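PDB 3QAV: Rho-class glutathione S-transferase from Laternula elliptica, which probably catalyses the conjugation of glutathione to electrophilic compounds. Local coordinates for residues A[157-162]-A[204-209]; A[163-168]-A[186-191]; A[44-47]-A[51-54]; A[79-84]-A[95-100]. All coordinates share one frame; numbering follows the deposited sequence.

Overall arrangement
The four contacts fall into two pairs on opposite sides of the chain's centre. Contacts 3 and 4 belong to the N-terminal thioredoxin-like domain, their centres about 10 Å apart, and meet where Val-44 packs on Cys-95 and Leu-98, and Leu-45 on Leu-98. Contacts 1 and 2 lie in the helical C-terminal domain, their centres about 9 Å apart; both use helix 148-172, and Glu-166 in contact 2 accepts the backbone N-H of Asn-208 in contact 1. Val-186 on Val-44 joins contact 2 to contact 3 across the domain interface. The glutathione-binding residues Val-78 and Ser-91 are nearest to contact 4, their side chains about 9 Å from that of Phe-81; contacts 1 and 2 lie away from the site.

Contact 1 of 4, residues A[157-162]-A[204-209]; sequences KAHVEL and DSYPNI
Leu-162 meets one face of the Tyr-206 ring with its CB, 3.9 Å from the ring centroid and displaced toward the hydroxyl end, a CH-pi contact. Its CD2 follows along the same ring, 3.6 Å from Tyr-206 CE2, and the two side chains cross at roughly a right angle. The phenol points at the helix backbone: Tyr-206 OH lies 2.9 Å from His-159 O, which sits at the ring's edge, and 3.5 Å from His-159 CB. Ile-209 adds a lighter touch, its CD1 3.7 Å from Leu-162 O.

Tyr-206 occupies the N-cap position of helix 207-217, and its CG lies anti to the carbonyl carbon (chi1 -66°), which sends the ring out toward helix 148-172. That helix also supplies Glu-166, whose carboxylate accepts the backbone N-H of Asn-208 in the first turn and would be expected to interact favourably with the dipole of helix 207-217. The imidazole of His-159 is directed to the C-terminal tail, with NE2 hydrogen-bonded to Leu-242 O.

The join is thus mainly apolar, a tyrosine face laid on leucine, with the phenol oxygen set beside the backbone carbonyl of His-159.

Contact 2 of 4, residues A[163-168]-A[186-191]; sequences GHWENY and VFFFPM
A single aromatic pair, Trp-165 with Phe-188, makes this buried helix-to-helix contact in the C-terminal domain, joining helix 148-172 to helix 183-197. The CA atoms of Trp-165 and Phe-188 stay 9.3 Å apart, so the gap between the backbones is bridged by side chains alone.

The planes of the phenyl ring and the six-membered ring of the indole are 25° apart, but the rings are slid so far that they barely overlap, with centroids separated by 4.8 Å. The CD1-CE1-CZ side of the phenyl makes the contact: Phe-188 CE1 lies over the indole face, 3.4 Å from Trp-165 CD2, while Phe-188 CD1 stands 3.7 Å from Trp-165 CE3. Next to CE1, Phe-188 CZ lies 3.7 Å from Trp-165 CB. The side chains run past each other in opposite directions. Phe-188 extends with CG anti to its backbone N (chi1 -175°), which carries the ring across to the indole.

On the opposite indole face, toward the rim, lies CE1 of Tyr-168, one turn further along the same helix, so the indole is held between two aromatic residues. Its NE1 is hydrogen-bonded to Glu-161 OE2, a carboxylate that also forms a salt bridge with Arg-75 of the second subunit. Ile-128 of helix 126-131 and Val-176 touch both Trp-165 and Phe-188, and Tyr-212 meets the Phe-188 ring.

This is the interior of the all-helical C-terminal domain of cytosolic glutathione S-transferases, here packed through aromatic side chains between successive helices.

Contact 3 of 4, residues A[44-47]-A[51-54]; sequences VLQE and DYDE
The hydroxyl oxygen of Tyr-52 accepts a hydrogen bond from the side-chain amide of Gln-46, with NE2 to OH 3.1 Å and an N-H...O angle of 155°. The oxygen lies nearly in the amide plane. The amide and phenol planes stand 86° apart, and NE2 lies at the ring edge, near the ring's own plane. Gln-46 is bent at chi2 (-73°), a fold that brings its end nearer to the tyrosine although its CB does not point that way.

One face of the ring is covered by Leu-45. Its CD1 sits almost over the centre, 3.6 Å from the Tyr-52 ring centroid and close to the normal, a well-centred CH-pi contact; the leucine CB is 3.6 Å from Tyr-52 CE1. Neighbouring residues of one helix thus fix the tyrosine both by its face and by its hydroxyl.

Tyr-52 also packs on Val-29 of strand 28-31, and Leu-45 on Leu-98 of helix 91-101. Thr-221 and Lys-224 of helix 220-224 touch Gln-46.

The contact closes the short connection between helix 36-47 and strand 53-56, the second half of the beta-alpha-beta unit that begins the thioredoxin-like domain of glutathione S-transferases.

Contact 4 of 4, residues A[79-84]-A[95-100]; sequences PTFTDG and CMYLEE
The polar part of the contact is a short hydrogen bond from Tyr-97 OH to Asp-83 OD1, 2.6 Å long. The carboxylate oxygen lies at the edge of the phenol ring, in its plane, but the hydroxyl comes to the carboxylate from above, well out of that group's plane. Asp-83 OD1 has a second hydrogen bond, to Tyr-102 OH, and this buried oxygen is therefore gripped by two phenols, which would be expected to favour the charged form of the acid.

The aromatic part pairs Phe-81 with Tyr-97. They meet rim to rim, neither lying over the face of the other, with planes at 64° and Phe-81 CE2 3.7 Å from Tyr-97 CE2. Tyr-97 has CG anti to the backbone N (chi1 162°), which directs its ring at the strand, where its rim meets Phe-81 and its hydroxyl Asp-83.

The aliphatic part is smaller: Leu-98 CD2 approaches Phe-81 CZ at 3.6 Å.

Strand 80-83 and the helix segment 95-100 run in nearly the same direction, with axes 23° apart and 11.1 Å at closest approach. Phe-81 and Asp-83, two residues apart on the strand, both point at the helix while Thr-82 between them points away; both also touch Pro-27. Leu-98 continues onto Val-44 and Leu-45 of helix 36-47, while Tyr-97 packs on Ala-116 of the second subunit, placing helix 91-101 between the sheet and the dimer partner.

Contact 1 of 4, residues A[157-162]-A[204-209]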
loop_
_atom_site.group_PDB
_atom_site.type_symbol
_atom_site.label_atom_id
_atom_site.label_comp_id
_atom_site.label_asym_id
_atom_site.label_seq_id
_atom_site.Cartn_x
_atom_site.Cartn_y
_atom_site.Cartn_z
ATOM N N LYS A 157 -8.329 6.991 -17.712
ATOM C CA LYS A 157 -7.479 7.025 -16.532
ATOM C C LYS A 157 -6.500 5.859 -16.534
ATOM O O LYS A 157 -5.382 5.984 -16.045
ATOM C CB LYS A 157 -8.323 7.000 -15.254
ATOM C CG LYS A 157 -8.953 8.341 -14.921
ATOM C CD LYS A 157 -9.502 8.377 -13.505
ATOM C CE LYS A 157 -9.978 9.781 -13.145
ATOM N NZ LYS A 157 -10.453 9.885 -11.736
ATOM N N ALA A 158 -6.926 4.733 -17.094
ATOM C CA ALA A 158 -6.080 3.549 -17.170
ATOM C C ALA A 158 -4.913 3.852 -18.092
ATOM O O ALA A 158 -3.778 3.463 -17.819
ATOM C CB ALA A 158 -6.874 2.357 -17.701
ATOM N N HIS A 159 -5.202 4.560 -19.183
ATOM C CA HIS A 159 -4.176 4.925 -20.148
ATOM C C HIS A 159 -3.175 5.899 -19.542
ATOM O O HIS A 159 -1.977 5.820 -19.822
ATOM C CB HIS A 159 -4.819 5.529 -21.400
ATOM C CG HIS A 159 -5.481 4.516 -22.286
ATOM N ND1 HIS A 159 -6.272 4.866 -23.358
ATOM C CD2 HIS A 159 -5.444 3.163 -22.274
ATOM C CE1 HIS A 159 -6.693 3.773 -23.970
ATOM N NE2 HIS A 159 -6.204 2.725 -23.333
ATOM N N VAL A 160 -3.658 6.813 -18.706
ATOM C CA VAL A 160 -2.770 7.780 -18.065
ATOM C C VAL A 160 -1.803 7.063 -17.124
ATOM O O VAL A 160 -0.592 7.289 -17.164
ATOM C CB VAL A 160 -3.562 8.827 -17.260
ATOM C CG1 VAL A 160 -2.606 9.707 -16.463
ATOM C CG2 VAL A 160 -4.391 9.678 -18.208
ATOM N N GLU A 161 -2.342 6.191 -16.284
ATOM C CA GLU A 161 -1.521 5.434 -15.350
ATOM C C GLU A 161 -0.418 4.662 -16.078
ATOM O O GLU A 161 0.759 4.756 -15.722
ATOM C CB GLU A 161 -2.400 4.469 -14.568
ATOM C CG GLU A 161 -1.658 3.608 -13.561
ATOM C CD GLU A 161 -0.937 4.412 -12.488
ATOM O OE1 GLU A 161 -1.512 5.399 -11.974
ATOM O OE2 GLU A 161 0.204 4.039 -12.146
ATOM N N LEU A 162 -0.801 3.899 -17.099
ATOM C CA LEU A 162 0.163 3.113 -17.864
ATOM C C LEU A 162 1.241 3.989 -18.494
ATOM O O LEU A 162 2.380 3.556 -18.662
ATOM C CB LEU A 162 -0.558 2.298 -18.950
ATOM C CG LEU A 162 -1.003 0.869 -18.608
ATOM C CD1 LEU A 162 -1.514 0.794 -17.180
ATOM C CD2 LEU A 162 -2.076 0.422 -19.592
ATOM N N ASP A 204 1.916 -2.279 -29.597
ATOM C CA ASP A 204 2.113 -0.991 -30.244
ATOM C C ASP A 204 1.763 0.253 -29.429
ATOM O O ASP A 204 2.359 1.311 -29.628
ATOM C CB ASP A 204 1.364 -0.984 -31.577
ATOM C CG ASP A 204 1.840 -2.086 -32.505
ATOM O OD1 ASP A 204 3.024 -2.062 -32.897
ATOM O OD2 ASP A 204 1.038 -2.983 -32.835
ATOM N N SER A 205 0.810 0.136 -28.512
ATOM C CA SER A 205 0.420 1.275 -27.692
ATOM C C SER A 205 1.427 1.566 -26.573
ATOM O O SER A 205 1.703 2.725 -26.266
ATOM C CB SER A 205 -0.978 1.044 -27.105
ATOM O OG SER A 205 -1.066 -0.222 -26.466
ATOM N N TYR A 206 1.977 0.509 -25.977
ATOM C CA TYR A 206 2.956 0.633 -24.893
ATOM C C TYR A 206 4.120 -0.311 -25.159
ATOM O O TYR A 206 4.317 -1.296 -24.442
ATOM C CB TYR A 206 2.311 0.269 -23.557
ATOM C CG TYR A 206 1.234 1.230 -23.128
ATOM C CD1 TYR A 206 1.556 2.505 -22.670
ATOM C CD2 TYR A 206 -0.108 0.869 -23.192
ATOM C CE1 TYR A 206 0.565 3.400 -22.284
ATOM C CE2 TYR A 206 -1.107 1.757 -22.809
ATOM C CZ TYR A 206 -0.761 3.020 -22.356
ATOM O OH TYR A 206 -1.744 3.899 -21.977
ATOM N N PRO A 207 4.918 -0.012 -26.192
ATOM C CA PRO A 207 6.073 -0.827 -26.581
ATOM C C PRO A 207 7.102 -1.163 -25.499
ATOM O O PRO A 207 7.622 -2.279 -25.475
ATOM C CB PRO A 207 6.675 -0.037 -27.748
ATOM C CG PRO A 207 6.258 1.381 -27.454
ATOM C CD PRO A 207 4.835 1.209 -27.012
ATOM N N ASN A 208 7.399 -0.223 -24.607
ATOM C CA ASN A 208 8.394 -0.491 -23.566
ATOM C C ASN A 208 7.873 -1.433 -22.496
ATOM O O ASN A 208 8.619 -2.260 -21.974
ATOM C CB ASN A 208 8.884 0.805 -22.923
ATOM C CG ASN A 208 9.594 1.703 -23.908
ATOM O OD1 ASN A 208 9.019 2.666 -24.411
ATOM N ND2 ASN A 208 10.843 1.383 -24.206
ATOM N N ILE A 209 6.596 -1.307 -22.166
ATOM C CA ILE A 209 6.010 -2.188 -21.169
ATOM C C ILE A 209 5.951 -3.584 -21.775
ATOM O O ILE A 209 6.269 -4.567 -21.109
ATOM C CB ILE A 209 4.596 -1.735 -20.768
ATOM C CG1 ILE A 209 4.678 -0.386 -20.039
ATOM C CG2 ILE A 209 3.934 -2.803 -19.904
ATOM C CD1 ILE A 209 3.363 0.110 -19.472
#

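Contact 2 of 4, residues A[163-168]-A[186-191]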
loop_
_atom_site.group_PDB
_atom_site.type_symbol
_atom_site.label_atom_id
_atom_site.label_comp_id
_atom_site.label_asym_id
_atom_site.label_seq_id
_atom_site.Cartn_x
_atom_site.Cartn_y
_atom_site.Cartn_z
ATOM N N GLY A 163 0.874 5.221 -18.839
ATOM C CA GLY A 163 1.826 6.138 -19.444
ATOM C C GLY A 163 3.027 6.365 -18.545
ATOM O O GLY A 163 4.165 6.408 -19.009
ATOM N N HIS A 164 2.773 6.493 -17.247
ATOM C CA HIS A 164 3.838 6.710 -16.277
ATOM C C HIS A 164 4.868 5.599 -16.344
ATOM O O HIS A 164 6.065 5.853 -16.470
ATOM C CB HIS A 164 3.259 6.781 -14.869
ATOM C CG HIS A 164 2.439 8.007 -14.614
ATOM N ND1 HIS A 164 1.167 7.953 -14.083
ATOM C CD2 HIS A 164 2.721 9.320 -14.780
ATOM C CE1 HIS A 164 0.703 9.180 -13.931
ATOM N NE2 HIS A 164 1.627 10.029 -14.347
ATOM N N TRP A 165 4.394 4.360 -16.273
ATOM C CA TRP A 165 5.280 3.207 -16.308
ATOM C C TRP A 165 5.972 3.063 -17.659
ATOM O O TRP A 165 7.131 2.647 -17.729
ATOM C CB TRP A 165 4.493 1.942 -15.943
ATOM C CG TRP A 165 3.782 2.097 -14.627
ATOM C CD1 TRP A 165 2.485 2.462 -14.438
ATOM C CD2 TRP A 165 4.366 2.001 -13.319
ATOM N NE1 TRP A 165 2.221 2.606 -13.096
ATOM C CE2 TRP A 165 3.359 2.327 -12.388
ATOM C CE3 TRP A 165 5.644 1.673 -12.846
ATOM C CZ2 TRP A 165 3.588 2.335 -11.009
ATOM C CZ3 TRP A 165 5.873 1.679 -11.474
ATOM C CH2 TRP A 165 4.848 2.009 -10.572
ATOM N N GLU A 166 5.268 3.420 -18.730
ATOM C CA GLU A 166 5.850 3.369 -20.071
ATOM C C GLU A 166 7.085 4.273 -20.039
ATOM O O GLU A 166 8.174 3.884 -20.475
ATOM C CB GLU A 166 4.844 3.898 -21.100
ATOM C CG GLU A 166 5.330 3.938 -22.551
ATOM C CD GLU A 166 5.530 2.556 -23.158
ATOM O OE1 GLU A 166 4.835 1.611 -22.735
ATOM O OE2 GLU A 166 6.368 2.422 -24.075
ATOM N N ASN A 167 6.904 5.477 -19.504
ATOM C CA ASN A 167 7.986 6.448 -19.387
ATOM C C ASN A 167 9.134 5.924 -18.539
ATOM O O ASN A 167 10.294 6.009 -18.936
ATOM C CB ASN A 167 7.475 7.748 -18.763
ATOM C CG ASN A 167 6.716 8.609 -19.748
ATOM O OD1 ASN A 167 6.130 9.628 -19.375
ATOM N ND2 ASN A 167 6.726 8.211 -21.016
ATOM N N TYR A 168 8.804 5.397 -17.364
ATOM C CA TYR A 168 9.824 4.866 -16.458
ATOM C C TYR A 168 10.690 3.839 -17.189
ATOM O O TYR A 168 11.919 3.930 -17.186
ATOM C CB TYR A 168 9.163 4.201 -15.240
ATOM C CG TYR A 168 8.289 5.110 -14.400
ATOM C CD1 TYR A 168 7.218 4.593 -13.675
ATOM C CD2 TYR A 168 8.540 6.482 -14.311
ATOM C CE1 TYR A 168 6.419 5.411 -12.888
ATOM C CE2 TYR A 168 7.745 7.312 -13.522
ATOM C CZ TYR A 168 6.689 6.770 -12.815
ATOM O OH TYR A 168 5.900 7.579 -12.033
ATOM N N VAL A 186 9.372 -6.962 -8.616
ATOM C CA VAL A 186 8.598 -8.004 -7.954
ATOM C C VAL A 186 7.164 -7.494 -7.776
ATOM O O VAL A 186 6.194 -8.247 -7.908
ATOM C CB VAL A 186 9.193 -8.317 -6.559
ATOM C CG1 VAL A 186 8.199 -9.094 -5.730
ATOM C CG2 VAL A 186 10.490 -9.089 -6.711
ATOM N N PHE A 187 7.044 -6.208 -7.473
ATOM C CA PHE A 187 5.735 -5.601 -7.265
ATOM C C PHE A 187 5.064 -5.258 -8.584
ATOM O O PHE A 187 3.863 -5.442 -8.754
ATOM C CB PHE A 187 5.870 -4.308 -6.442
ATOM C CG PHE A 187 6.136 -4.530 -4.975
ATOM C CD1 PHE A 187 7.183 -5.336 -4.552
ATOM C CD2 PHE A 187 5.337 -3.913 -4.012
ATOM C CE1 PHE A 187 7.433 -5.529 -3.190
ATOM C CE2 PHE A 187 5.579 -4.097 -2.652
ATOM C CZ PHE A 187 6.630 -4.907 -2.243
ATOM N N PHE A 188 5.854 -4.760 -9.522
ATOM C CA PHE A 188 5.325 -4.315 -10.808
ATOM C C PHE A 188 4.870 -5.386 -11.787
ATOM O O PHE A 188 3.725 -5.393 -12.217
ATOM C CB PHE A 188 6.366 -3.422 -11.489
ATOM C CG PHE A 188 5.893 -2.807 -12.772
ATOM C CD1 PHE A 188 4.782 -1.970 -12.788
ATOM C CD2 PHE A 188 6.569 -3.046 -13.961
ATOM C CE1 PHE A 188 4.351 -1.379 -13.973
ATOM C CE2 PHE A 188 6.144 -2.457 -15.151
ATOM C CZ PHE A 188 5.037 -1.625 -15.155
ATOM N N PHE A 189 5.776 -6.288 -12.141
ATOM C CA PHE A 189 5.476 -7.329 -13.110
ATOM C C PHE A 189 4.165 -8.091 -12.923
ATOM O O PHE A 189 3.382 -8.216 -13.863
ATOM C CB PHE A 189 6.625 -8.328 -13.177
ATOM C CG PHE A 189 6.354 -9.472 -14.089
ATOM C CD1 PHE A 189 6.445 -9.312 -15.467
ATOM C CD2 PHE A 189 5.948 -10.701 -13.573
ATOM C CE1 PHE A 189 6.132 -10.363 -16.319
ATOM C CE2 PHE A 189 5.635 -11.746 -14.410
ATOM C CZ PHE A 189 5.725 -11.580 -15.788
ATOM N N PRO A 190 3.917 -8.639 -11.723
ATOM C CA PRO A 190 2.656 -9.369 -11.545
ATOM C C PRO A 190 1.451 -8.567 -12.031
ATOM O O PRO A 190 0.502 -9.116 -12.600
ATOM C CB PRO A 190 2.620 -9.622 -10.045
ATOM C CG PRO A 190 4.078 -9.848 -9.732
ATOM C CD PRO A 190 4.754 -8.728 -10.512
ATOM N N MET A 191 1.490 -7.263 -11.799
ATOM C CA MET A 191 0.394 -6.409 -12.213
ATOM C C MET A 191 0.332 -6.319 -13.731
ATOM O O MET A 191 -0.751 -6.282 -14.312
ATOM C CB MET A 191 0.543 -5.028 -11.578
ATOM C CG MET A 191 0.376 -5.084 -10.064
ATOM S SD MET A 191 0.467 -3.477 -9.290
ATOM C CE MET A 191 -1.250 -3.065 -9.181
#

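Contact 3 of 4, residues A[44-47]-A[51-54]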
loop_
_atom_site.group_PDB
_atom_site.type_symbol
_atom_site.label_atom_id
_atom_site.label_comp_id
_atom_site.label_asym_id
_atom_site.label_seq_id
_atom_site.Cartn_x
_atom_site.Cartn_y
_atom_site.Cartn_z
ATOM N N VAL A 44 10.134 -13.313 -4.741
ATOM C CA VAL A 44 11.224 -12.971 -3.829
ATOM C C VAL A 44 11.951 -14.242 -3.386
ATOM O O VAL A 44 13.174 -14.293 -3.394
ATOM C CB VAL A 44 10.704 -12.244 -2.570
ATOM C CG1 VAL A 44 11.830 -12.102 -1.545
ATOM C CG2 VAL A 44 10.167 -10.886 -2.947
ATOM N N LEU A 45 11.191 -15.261 -2.996
ATOM C CA LEU A 45 11.778 -16.524 -2.559
ATOM C C LEU A 45 12.617 -17.171 -3.665
ATOM O O LEU A 45 13.737 -17.610 -3.423
ATOM C CB LEU A 45 10.678 -17.499 -2.117
ATOM C CG LEU A 45 9.946 -17.201 -0.803
ATOM C CD1 LEU A 45 8.680 -18.063 -0.724
ATOM C CD2 LEU A 45 10.872 -17.471 0.383
ATOM N N GLN A 46 12.062 -17.226 -4.875
ATOM C CA GLN A 46 12.751 -17.818 -6.014
ATOM C C GLN A 46 13.998 -17.016 -6.387
ATOM O O GLN A 46 15.076 -17.580 -6.557
ATOM C CB GLN A 46 11.816 -17.881 -7.223
ATOM C CG GLN A 46 10.657 -18.871 -7.114
ATOM C CD GLN A 46 11.090 -20.321 -7.251
ATOM O OE1 GLN A 46 11.936 -20.650 -8.080
ATOM N NE2 GLN A 46 10.493 -21.197 -6.451
ATOM N N GLU A 47 13.849 -15.702 -6.518
ATOM C CA GLU A 47 14.978 -14.852 -6.884
ATOM C C GLU A 47 16.130 -14.985 -5.895
ATOM O O GLU A 47 17.294 -15.049 -6.290
ATOM C CB GLU A 47 14.534 -13.390 -6.963
ATOM C CG GLU A 47 13.680 -13.078 -8.176
ATOM C CD GLU A 47 14.495 -13.021 -9.455
ATOM O OE1 GLU A 47 13.895 -13.083 -10.546
ATOM O OE2 GLU A 47 15.734 -12.901 -9.367
ATOM N N ASP A 51 14.954 -21.918 -0.103
ATOM C CA ASP A 51 14.174 -23.146 -0.157
ATOM C C ASP A 51 12.976 -22.972 0.775
ATOM O O ASP A 51 13.138 -22.535 1.916
ATOM C CB ASP A 51 15.019 -24.338 0.307
ATOM C CG ASP A 51 14.424 -25.676 -0.112
ATOM O OD1 ASP A 51 14.719 -26.692 0.555
ATOM O OD2 ASP A 51 13.674 -25.717 -1.115
ATOM N N TYR A 52 11.782 -23.315 0.297
ATOM C CA TYR A 52 10.576 -23.169 1.110
ATOM C C TYR A 52 9.528 -24.241 0.849
ATOM O O TYR A 52 9.509 -24.856 -0.216
ATOM C CB TYR A 52 9.929 -21.801 0.864
ATOM C CG TYR A 52 9.441 -21.602 -0.559
ATOM C CD1 TYR A 52 10.287 -21.101 -1.544
ATOM C CD2 TYR A 52 8.139 -21.941 -0.924
ATOM C CE1 TYR A 52 9.850 -20.939 -2.851
ATOM C CE2 TYR A 52 7.694 -21.788 -2.232
ATOM C CZ TYR A 52 8.554 -21.285 -3.190
ATOM O OH TYR A 52 8.116 -21.117 -4.488
ATOM N N ASP A 53 8.663 -24.456 1.838
ATOM C CA ASP A 53 7.564 -25.403 1.725
ATOM C C ASP A 53 6.375 -24.548 1.320
ATOM O O ASP A 53 6.402 -23.327 1.490
ATOM C CB ASP A 53 7.262 -26.071 3.068
ATOM C CG ASP A 53 8.389 -26.960 3.545
ATOM O OD1 ASP A 53 8.911 -27.752 2.729
ATOM O OD2 ASP A 53 8.745 -26.878 4.739
ATOM N N GLU A 54 5.324 -25.176 0.811
ATOM C CA GLU A 54 4.163 -24.418 0.375
ATOM C C GLU A 54 2.881 -25.231 0.379
ATOM O O GLU A 54 2.905 -26.455 0.284
ATOM C CB GLU A 54 4.387 -23.915 -1.048
ATOM C CG GLU A 54 4.070 -24.977 -2.092
ATOM C CD GLU A 54 4.450 -24.561 -3.496
ATOM O OE1 GLU A 54 4.447 -23.348 -3.782
ATOM O OE2 GLU A 54 4.741 -25.454 -4.319
#

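Contact 4 of 4, residues A[79-84]-A[95-100]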
loop_
_atom_site.group_PDB
_atom_site.type_symbol
_atom_site.label_atom_id
_atom_site.label_comp_id
_atom_site.label_asym_id
_atom_site.label_seq_id
_atom_site.Cartn_x
_atom_site.Cartn_y
_atom_site.Cartn_z
ATOM N N PRO A 79 -1.460 -14.164 0.721
ATOM C CA PRO A 79 -0.564 -15.123 1.368
ATOM C C PRO A 79 -0.469 -15.044 2.886
ATOM O O PRO A 79 -0.613 -13.982 3.487
ATOM C CB PRO A 79 0.776 -14.808 0.723
ATOM C CG PRO A 79 0.724 -13.311 0.654
ATOM C CD PRO A 79 -0.680 -13.094 0.078
ATOM N N THR A 80 -0.237 -16.202 3.491
ATOM C CA THR A 80 -0.028 -16.316 4.923
ATOM C C THR A 80 1.336 -16.990 4.909
ATOM O O THR A 80 1.560 -17.941 4.162
ATOM C CB THR A 80 -1.081 -17.202 5.600
ATOM O OG1 THR A 80 -2.344 -16.532 5.571
ATOM C CG2 THR A 80 -0.696 -17.467 7.051
ATOM N N PHE A 81 2.247 -16.492 5.727
ATOM C CA PHE A 81 3.607 -16.994 5.716
ATOM C C PHE A 81 4.185 -17.228 7.101
ATOM O O PHE A 81 3.927 -16.457 8.020
ATOM C CB PHE A 81 4.455 -15.960 4.958
ATOM C CG PHE A 81 5.939 -16.188 5.021
ATOM C CD1 PHE A 81 6.607 -16.793 3.964
ATOM C CD2 PHE A 81 6.680 -15.728 6.102
ATOM C CE1 PHE A 81 7.994 -16.932 3.978
ATOM C CE2 PHE A 81 8.064 -15.864 6.125
ATOM C CZ PHE A 81 8.722 -16.466 5.063
ATOM N N THR A 82 4.960 -18.301 7.240
ATOM C CA THR A 82 5.639 -18.606 8.494
ATOM C C THR A 82 7.095 -18.949 8.183
ATOM O O THR A 82 7.430 -19.388 7.076
ATOM C CB THR A 82 5.026 -19.807 9.237
ATOM O OG1 THR A 82 5.300 -21.011 8.511
ATOM C CG2 THR A 82 3.525 -19.628 9.400
ATOM N N ASP A 83 7.960 -18.733 9.163
ATOM C CA ASP A 83 9.380 -19.029 9.026
ATOM C C ASP A 83 9.880 -19.291 10.439
ATOM O O ASP A 83 10.308 -18.373 11.146
ATOM C CB ASP A 83 10.131 -17.844 8.414
ATOM C CG ASP A 83 11.570 -18.185 8.073
ATOM O OD1 ASP A 83 12.323 -17.274 7.674
ATOM O OD2 ASP A 83 11.947 -19.367 8.201
ATOM N N GLY A 84 9.813 -20.552 10.847
ATOM C CA GLY A 84 10.223 -20.896 12.188
ATOM C C GLY A 84 9.092 -20.436 13.081
ATOM O O GLY A 84 7.960 -20.890 12.933
ATOM N N CYS A 95 7.810 -9.704 2.007
ATOM C CA CYS A 95 8.925 -9.378 1.120
ATOM C C CYS A 95 10.025 -8.635 1.859
ATOM O O CYS A 95 11.194 -8.952 1.697
ATOM C CB CYS A 95 8.437 -8.543 -0.068
ATOM S SG CYS A 95 7.429 -9.515 -1.223
ATOM N N MET A 96 9.648 -7.660 2.681
ATOM C CA MET A 96 10.629 -6.897 3.439
ATOM C C MET A 96 11.359 -7.788 4.438
ATOM O O MET A 96 12.570 -7.671 4.609
ATOM C CB MET A 96 9.960 -5.725 4.161
ATOM C CG MET A 96 9.560 -4.578 3.228
ATOM S SD MET A 96 10.920 -4.080 2.120
ATOM C CE MET A 96 11.966 -3.187 3.257
ATOM N N TYR A 97 10.622 -8.683 5.090
ATOM C CA TYR A 97 11.225 -9.605 6.055
ATOM C C TYR A 97 12.238 -10.528 5.388
ATOM O O TYR A 97 13.312 -10.782 5.938
ATOM C CB TYR A 97 10.151 -10.467 6.715
ATOM C CG TYR A 97 10.697 -11.708 7.376
ATOM C CD1 TYR A 97 11.370 -11.641 8.599
ATOM C CD2 TYR A 97 10.570 -12.954 6.759
ATOM C CE1 TYR A 97 11.906 -12.787 9.187
ATOM C CE2 TYR A 97 11.102 -14.105 7.335
ATOM C CZ TYR A 97 11.767 -14.016 8.545
ATOM O OH TYR A 97 12.279 -15.162 9.107
ATOM N N LEU A 98 11.882 -11.039 4.212
ATOM C CA LEU A 98 12.756 -11.947 3.473
ATOM C C LEU A 98 14.044 -11.254 3.025
ATOM O O LEU A 98 15.124 -11.854 3.057
ATOM C CB LEU A 98 12.030 -12.511 2.246
ATOM C CG LEU A 98 10.833 -13.435 2.489
ATOM C CD1 LEU A 98 10.256 -13.837 1.142
ATOM C CD2 LEU A 98 11.252 -14.680 3.291
ATOM N N GLU A 99 13.925 -9.998 2.600
ATOM C CA GLU A 99 15.087 -9.229 2.153
ATOM C C GLU A 99 16.024 -8.975 3.333
ATOM O O GLU A 99 17.244 -8.979 3.182
ATOM C CB GLU A 99 14.637 -7.894 1.553
ATOM C CG GLU A 99 15.773 -6.936 1.175
ATOM C CD GLU A 99 16.656 -7.465 0.056
ATOM O OE1 GLU A 99 16.354 -8.540 -0.496
ATOM O OE2 GLU A 99 17.656 -6.794 -0.275
ATOM N N GLU A 100 15.444 -8.772 4.511
ATOM C CA GLU A 100 16.222 -8.521 5.720
ATOM C C GLU A 100 16.787 -9.787 6.368
ATOM O O GLU A 100 17.907 -9.783 6.877
ATOM C CB GLU A 100 15.368 -7.761 6.741
ATOM C CG GLU A 100 15.442 -6.252 6.616
ATOM C CD GLU A 100 14.537 -5.542 7.605
ATOM O OE1 GLU A 100 14.292 -6.108 8.694
ATOM O OE2 GLU A 100 14.083 -4.417 7.299
#